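Local coordinates for catechol O-methyltransferase (Mycobacterium tuberculosis, PDB 6JCL), which transfers a methyl group from S-adenosyl-L-methionine to a hydroxyl of catechol-like compounds, using a divalent metal cation, at residues A[120-125]-A[145-150]; A[137-142]-A[164-169]. All blocks are in the same frame, centred on the assembly; numbering follows the deposited sequence.

Contact 1 of 2, residues A[120-125]-A[145-150]. With SAH (S-adenosyl-L-homocysteine), chain I.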
# COMPACT_ATOMS: atom_id res chain seq x y z
N PRO A 120 14.02 -7.59 -24.33
CA PRO A 120 14.52 -6.67 -23.30
C PRO A 120 13.62 -5.44 -23.24
O PRO A 120 13.30 -4.83 -24.26
CB PRO A 120 15.94 -6.31 -23.79
CG PRO A 120 16.24 -7.28 -24.93
CD PRO A 120 14.90 -7.66 -25.50
N ALA A 121 13.23 -5.07 -22.02
CA ALA A 121 12.26 -3.99 -21.84
C ALA A 121 12.74 -2.67 -22.43
O ALA A 121 11.92 -1.87 -22.89
CB ALA A 121 11.91 -3.82 -20.36
N LEU A 122 14.05 -2.39 -22.39
CA LEU A 122 14.53 -1.15 -22.98
C LEU A 122 14.27 -1.09 -24.48
O LEU A 122 14.21 0.00 -25.05
CB LEU A 122 16.03 -0.99 -22.72
CG LEU A 122 16.46 -0.61 -21.29
CD1 LEU A 122 17.98 -0.60 -21.17
CD2 LEU A 122 15.88 0.73 -20.87
N ASP A 123 14.16 -2.26 -25.13
CA ASP A 123 13.88 -2.31 -26.56
C ASP A 123 12.40 -2.36 -26.87
O ASP A 123 12.00 -1.91 -27.96
CB ASP A 123 14.57 -3.53 -27.18
CG ASP A 123 16.07 -3.50 -27.00
OD1 ASP A 123 16.64 -2.38 -26.92
OD2 ASP A 123 16.69 -4.58 -26.94
N THR A 124 11.57 -2.92 -25.98
CA THR A 124 10.15 -3.03 -26.29
C THR A 124 9.33 -1.85 -25.78
O THR A 124 8.33 -1.49 -26.41
CB THR A 124 9.57 -4.34 -25.73
OG1 THR A 124 9.78 -4.40 -24.31
CG2 THR A 124 10.22 -5.55 -26.40
N LEU A 125 9.75 -1.22 -24.67
CA LEU A 125 9.05 -0.04 -24.17
C LEU A 125 8.81 1.03 -25.22
O LEU A 125 7.70 1.61 -25.22
CB LEU A 125 9.82 0.55 -22.97
CG LEU A 125 9.56 -0.15 -21.63
CD1 LEU A 125 10.64 0.15 -20.58
CD2 LEU A 125 8.17 0.18 -21.08
N ASN A 145 15.94 -0.02 -13.08
CA ASN A 145 14.80 0.62 -12.42
C ASN A 145 14.64 2.07 -12.88
O ASN A 145 13.55 2.51 -13.23
CB ASN A 145 14.98 0.62 -10.91
CG ASN A 145 14.58 -0.66 -10.22
OD1 ASN A 145 14.01 -1.60 -10.80
ND2 ASN A 145 14.94 -0.73 -8.95
N VAL A 146 15.73 2.83 -12.85
CA VAL A 146 15.65 4.27 -13.12
C VAL A 146 15.20 4.52 -14.55
O VAL A 146 14.33 5.37 -14.80
CB VAL A 146 17.00 4.95 -12.80
CG1 VAL A 146 17.10 6.30 -13.49
CG2 VAL A 146 17.14 5.10 -11.29
N ALA A 147 15.78 3.81 -15.52
CA ALA A 147 15.31 3.92 -16.91
C ALA A 147 13.83 3.53 -17.03
O ALA A 147 13.06 4.20 -17.74
CB ALA A 147 16.14 3.04 -17.82
N TYR A 148 13.42 2.45 -16.35
CA TYR A 148 12.02 2.02 -16.45
C TYR A 148 11.09 3.04 -15.81
O TYR A 148 9.96 3.24 -16.29
CB TYR A 148 11.83 0.64 -15.80
CG TYR A 148 12.63 -0.44 -16.46
CD1 TYR A 148 12.98 -0.35 -17.81
CD2 TYR A 148 13.04 -1.56 -15.75
CE1 TYR A 148 13.72 -1.34 -18.43
CE2 TYR A 148 13.79 -2.55 -16.35
CZ TYR A 148 14.12 -2.45 -17.68
OH TYR A 148 14.87 -3.44 -18.27
N ILE A 149 11.53 3.69 -14.74
CA ILE A 149 10.71 4.73 -14.12
C ILE A 149 10.56 5.92 -15.07
O ILE A 149 9.46 6.47 -15.22
CB ILE A 149 11.30 5.16 -12.76
CG1 ILE A 149 11.15 4.03 -11.74
CG2 ILE A 149 10.61 6.45 -12.24
CD1 ILE A 149 12.13 4.18 -10.57
N GLN A 150 11.64 6.31 -15.75
CA GLN A 150 11.55 7.38 -16.74
C GLN A 150 10.58 7.01 -17.86
O GLN A 150 9.76 7.84 -18.28
CB GLN A 150 12.94 7.70 -17.29
CG GLN A 150 13.80 8.45 -16.27
CD GLN A 150 15.28 8.51 -16.64
OE1 GLN A 150 15.81 7.64 -17.33
NE2 GLN A 150 15.96 9.55 -16.17
N SAH I . 6.97 -9.89 -11.16
CA SAH I . 7.16 -11.34 -11.01
CB SAH I . 8.64 -11.63 -10.74
CG SAH I . 9.60 -11.02 -11.76
SD SAH I . 11.25 -11.73 -11.54
C SAH I . 6.30 -11.89 -9.88
O SAH I . 5.59 -12.90 -10.03
OXT SAH I . 6.28 -11.30 -8.81
C5' SAH I . 12.11 -10.64 -12.70
C4' SAH I . 11.84 -10.98 -14.17
O4' SAH I . 12.40 -9.94 -14.96
C3' SAH I . 12.49 -12.27 -14.68
O3' SAH I . 11.48 -13.08 -15.29
C2' SAH I . 13.52 -11.83 -15.70
O2' SAH I . 13.74 -12.76 -16.75
C1' SAH I . 12.93 -10.48 -16.15
N9 SAH I . 13.88 -9.55 -16.76
C8 SAH I . 15.20 -9.34 -16.39
N7 SAH I . 15.71 -8.40 -17.21
C5 SAH I . 14.74 -8.01 -18.07
C6 SAH I . 14.75 -7.08 -19.12
N6 SAH I . 15.85 -6.38 -19.43
N1 SAH I . 13.59 -6.89 -19.83
C2 SAH I . 12.45 -7.63 -19.54
N3 SAH I . 12.44 -8.55 -18.52
C4 SAH I . 13.59 -8.72 -17.80
O HOH W 1 16.06 -3.86 -20.99
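One water between Leu122 and Tyr148 is gripped by three groups: it accepts from Leu122 N at 2.9 Å and from the adenine amino group, SAH N6, and donates to Tyr148 OH at 3.0 Å. One partner thus comes from each helix and one from the ligand. The phenol oxygen has a further partner in Asp141, outside the two segments. Beside the water, Ala121 N at the start of helix 121-124 donates to SAH N1 at 2.9 Å, with an N-H...N angle of 154°. Pro120, the N-cap residue, receives both Asp123 N and Thr124 N on its carbonyl oxygen, which ties down the turn that presents Ala121 N to the ligand.

Away from the water and the adenine, the contact is apolar. The Tyr148 side chain leaves helix 145-155 with CG anti to the carbonyl carbon (chi1 -62°) and reaches across to residues 121-125, where its CD1-CE1 side meets three side chains. Ala121 CB lies 3.6 Å from Tyr148 CE1 and also touches CZ and OH. Leu125 CD1 comes to 3.7 Å from Tyr148 CD1, and Leu122 CD2 approaches CE1; both leucines run across the tyrosine at about a right angle. Leu122 CD2 reaches on to Ala147 CB at 3.8 Å, closing the outer side of the contact. Leu65 and Ile67 of strand 63-67 and Leu91 of strand 87-92 pack against Leu125 and Ala121 from the sheet.

The polar pattern, N1 accepting from a backbone N-H and N6 donating to an ordered water, is consistent with recognition of a 6-amino purine.

Contact 2 of 2, residues A[137-142]-A[164-169]. With SR (strontium ion), chain J; SAH (S-adenosyl-L-homocysteine), chain I.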
# COMPACT_ATOMS: atom_id res chain seq x y z
N PHE A 137 3.96 -1.47 -12.66
CA PHE A 137 4.66 -2.27 -11.66
C PHE A 137 6.03 -2.62 -12.21
O PHE A 137 6.13 -3.28 -13.25
CB PHE A 137 3.87 -3.55 -11.34
CG PHE A 137 4.54 -4.44 -10.32
CD1 PHE A 137 5.06 -3.93 -9.14
CD2 PHE A 137 4.65 -5.80 -10.56
CE1 PHE A 137 5.70 -4.78 -8.19
CE2 PHE A 137 5.28 -6.66 -9.64
CZ PHE A 137 5.81 -6.14 -8.44
N ILE A 138 7.09 -2.18 -11.52
CA ILE A 138 8.45 -2.31 -12.03
C ILE A 138 9.16 -3.38 -11.21
O ILE A 138 9.42 -3.19 -10.01
CB ILE A 138 9.19 -0.97 -12.00
CG1 ILE A 138 8.43 0.06 -12.86
CG2 ILE A 138 10.64 -1.14 -12.51
CD1 ILE A 138 9.12 1.42 -12.98
N ASP A 139 9.48 -4.50 -11.84
CA ASP A 139 10.02 -5.65 -11.10
C ASP A 139 10.89 -6.51 -12.02
O ASP A 139 10.73 -7.73 -12.08
CB ASP A 139 8.88 -6.47 -10.49
CG ASP A 139 9.40 -7.49 -9.47
OD1 ASP A 139 10.49 -7.24 -8.90
OD2 ASP A 139 8.73 -8.54 -9.25
N ALA A 140 11.85 -5.89 -12.71
CA ALA A 140 12.67 -6.64 -13.66
C ALA A 140 14.15 -6.59 -13.25
O ALA A 140 14.46 -6.89 -12.09
CB ALA A 140 12.44 -6.11 -15.09
N ASP A 141 15.06 -6.22 -14.17
CA ASP A 141 16.49 -6.10 -13.83
C ASP A 141 16.71 -4.79 -13.07
O ASP A 141 16.34 -3.71 -13.56
CB ASP A 141 17.37 -6.17 -15.08
CG ASP A 141 16.92 -5.23 -16.19
OD1 ASP A 141 15.70 -5.08 -16.40
OD2 ASP A 141 17.80 -4.67 -16.87
N LYS A 142 17.28 -4.88 -11.85
CA LYS A 142 17.23 -3.73 -10.96
C LYS A 142 18.08 -2.56 -11.44
O LYS A 142 17.75 -1.40 -11.14
CB LYS A 142 17.67 -4.11 -9.54
CG LYS A 142 16.87 -5.28 -8.95
CD LYS A 142 15.36 -5.07 -9.07
CE LYS A 142 14.60 -6.03 -8.16
NZ LYS A 142 13.15 -6.08 -8.55
N VAL A 164 7.50 0.06 -7.32
CA VAL A 164 8.79 -0.57 -7.57
C VAL A 164 9.03 -1.58 -6.46
O VAL A 164 8.98 -1.22 -5.27
CB VAL A 164 9.94 0.45 -7.63
CG1 VAL A 164 11.24 -0.26 -8.02
CG2 VAL A 164 9.62 1.63 -8.60
N ASP A 165 9.27 -2.84 -6.83
CA ASP A 165 9.50 -3.90 -5.86
C ASP A 165 10.97 -3.96 -5.41
O ASP A 165 11.89 -3.55 -6.13
CB ASP A 165 9.11 -5.26 -6.47
CG ASP A 165 8.79 -6.31 -5.41
OD1 ASP A 165 8.48 -5.93 -4.26
OD2 ASP A 165 8.83 -7.53 -5.74
N ASN A 166 11.17 -4.49 -4.20
CA ASN A 166 12.50 -4.89 -3.70
C ASN A 166 13.45 -3.71 -3.49
O ASN A 166 14.63 -3.81 -3.82
CB ASN A 166 13.18 -5.92 -4.64
CG ASN A 166 12.30 -7.12 -4.96
OD1 ASN A 166 11.96 -7.35 -6.13
ND2 ASN A 166 11.95 -7.91 -3.94
N VAL A 167 12.98 -2.63 -2.86
CA VAL A 167 13.79 -1.42 -2.75
C VAL A 167 14.51 -1.31 -1.41
O VAL A 167 15.15 -0.29 -1.16
CB VAL A 167 12.95 -0.15 -3.00
CG1 VAL A 167 12.28 -0.18 -4.39
CG2 VAL A 167 11.92 0.04 -1.88
N ILE A 168 14.43 -2.33 -0.53
CA ILE A 168 15.06 -2.25 0.79
C ILE A 168 16.17 -3.28 0.95
O ILE A 168 17.23 -2.97 1.53
CB ILE A 168 14.01 -2.40 1.92
CG1 ILE A 168 12.87 -1.36 1.75
CG2 ILE A 168 14.69 -2.30 3.30
CD1 ILE A 168 13.33 0.11 1.88
N ARG A 169 15.95 -4.51 0.47
CA ARG A 169 16.98 -5.56 0.42
C ARG A 169 17.65 -5.75 1.78
O ARG A 169 18.88 -5.71 1.91
CB ARG A 169 18.02 -5.25 -0.68
CG ARG A 169 17.41 -5.17 -2.12
CD ARG A 169 16.52 -6.38 -2.47
NE ARG A 169 17.25 -7.61 -2.16
CZ ARG A 169 16.81 -8.61 -1.40
NH1 ARG A 169 15.59 -8.58 -0.89
NH2 ARG A 169 17.64 -9.64 -1.13
SR SR J . 10.25 -8.98 -7.15
N SAH I . 6.97 -9.89 -11.16
CA SAH I . 7.16 -11.34 -11.01
CB SAH I . 8.64 -11.63 -10.74
CG SAH I . 9.60 -11.02 -11.76
SD SAH I . 11.25 -11.73 -11.54
C SAH I . 6.30 -11.89 -9.88
O SAH I . 5.59 -12.90 -10.03
OXT SAH I . 6.28 -11.30 -8.81
C5' SAH I . 12.11 -10.64 -12.70
C4' SAH I . 11.84 -10.98 -14.17
O4' SAH I . 12.40 -9.94 -14.96
C3' SAH I . 12.49 -12.27 -14.68
O3' SAH I . 11.48 -13.08 -15.29
C2' SAH I . 13.52 -11.83 -15.70
O2' SAH I . 13.74 -12.76 -16.75
C1' SAH I . 12.93 -10.48 -16.15
N9 SAH I . 13.88 -9.55 -16.76
C8 SAH I . 15.20 -9.34 -16.39
N7 SAH I . 15.71 -8.40 -17.21
C5 SAH I . 14.74 -8.01 -18.07
C6 SAH I . 14.75 -7.08 -19.12
N6 SAH I . 15.85 -6.38 -19.43
N1 SAH I . 13.59 -6.89 -19.83
C2 SAH I . 12.45 -7.63 -19.54
N3 SAH I . 12.44 -8.55 -18.52
C4 SAH I . 13.59 -8.72 -17.80
O HOH W 2 8.50 -10.83 -7.05
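This is a metal-bridged contact between two neighbouring parallel strands, 133-138 and 160-165, at their C-terminal ends, where the chain leaves the central sheet. Asp165 N donates to Ile138 O at 3.2 Å, nearly straight at 171°, and the side chains of Ile138 and Val164 lie on the same sheet face, packed against helix 145-155.

Past this bond both chains turn to a strontium ion. Asp139, its CG anti to the backbone N (chi1 -168°), chelates the ion through both oxygens, OD1 at 2.5 Å and OD2 at 2.6 Å. Asp165 lies alongside, pointing the same way with its carboxylate plane turned 73° from that of Asp139, and gives only OD2. Asn166 OD1 and a water add two more ligands. Lys142 NZ forms a salt bridge with Asp139 OD1 at 2.9 Å and donates to a lone pair of Asn166 OD1 at 3.0 Å, tying two of the metal ligands together. Asn166 ND2 is hydrogen-bonded to Asp212 OD2, consistent with the amide being held with OD1 toward the metal.

Asp139 OD2 also accepts from the amino group of the cofactor product, SAH N, at 2.9 Å. Such Asp, Asp and Asn ligands at strand ends beside the cofactor are characteristic of the active site of cation-dependent O-methyltransferases with a Rossmann-like fold.

Overall arrangement
Contacts 1 and 2 lie about 13 Å apart, centre to centre, and meet the same S-adenosyl-L-homocysteine: 120-125 with 145-150 holds the adenine, while 137-142 with 164-169 meets the amino acid end through Asp139 and also the adenine through Ala140 and Asp141. Their segments alternate along the chain, strand 133-138 running through 137-142 into helix 145-155. They also touch directly: Tyr148 OH is 2.6 Å from Asp141 OD1, a probable hydrogen bond, and Ile149 CG1 packs 3.5 Å from Ile138 CD1. The Tyr148 side chain, at its nearest atom, is about 12 Å from the strontium bound by Asp139; segment 137-142 joins adenine pocket and metal site, and the bound product spans both.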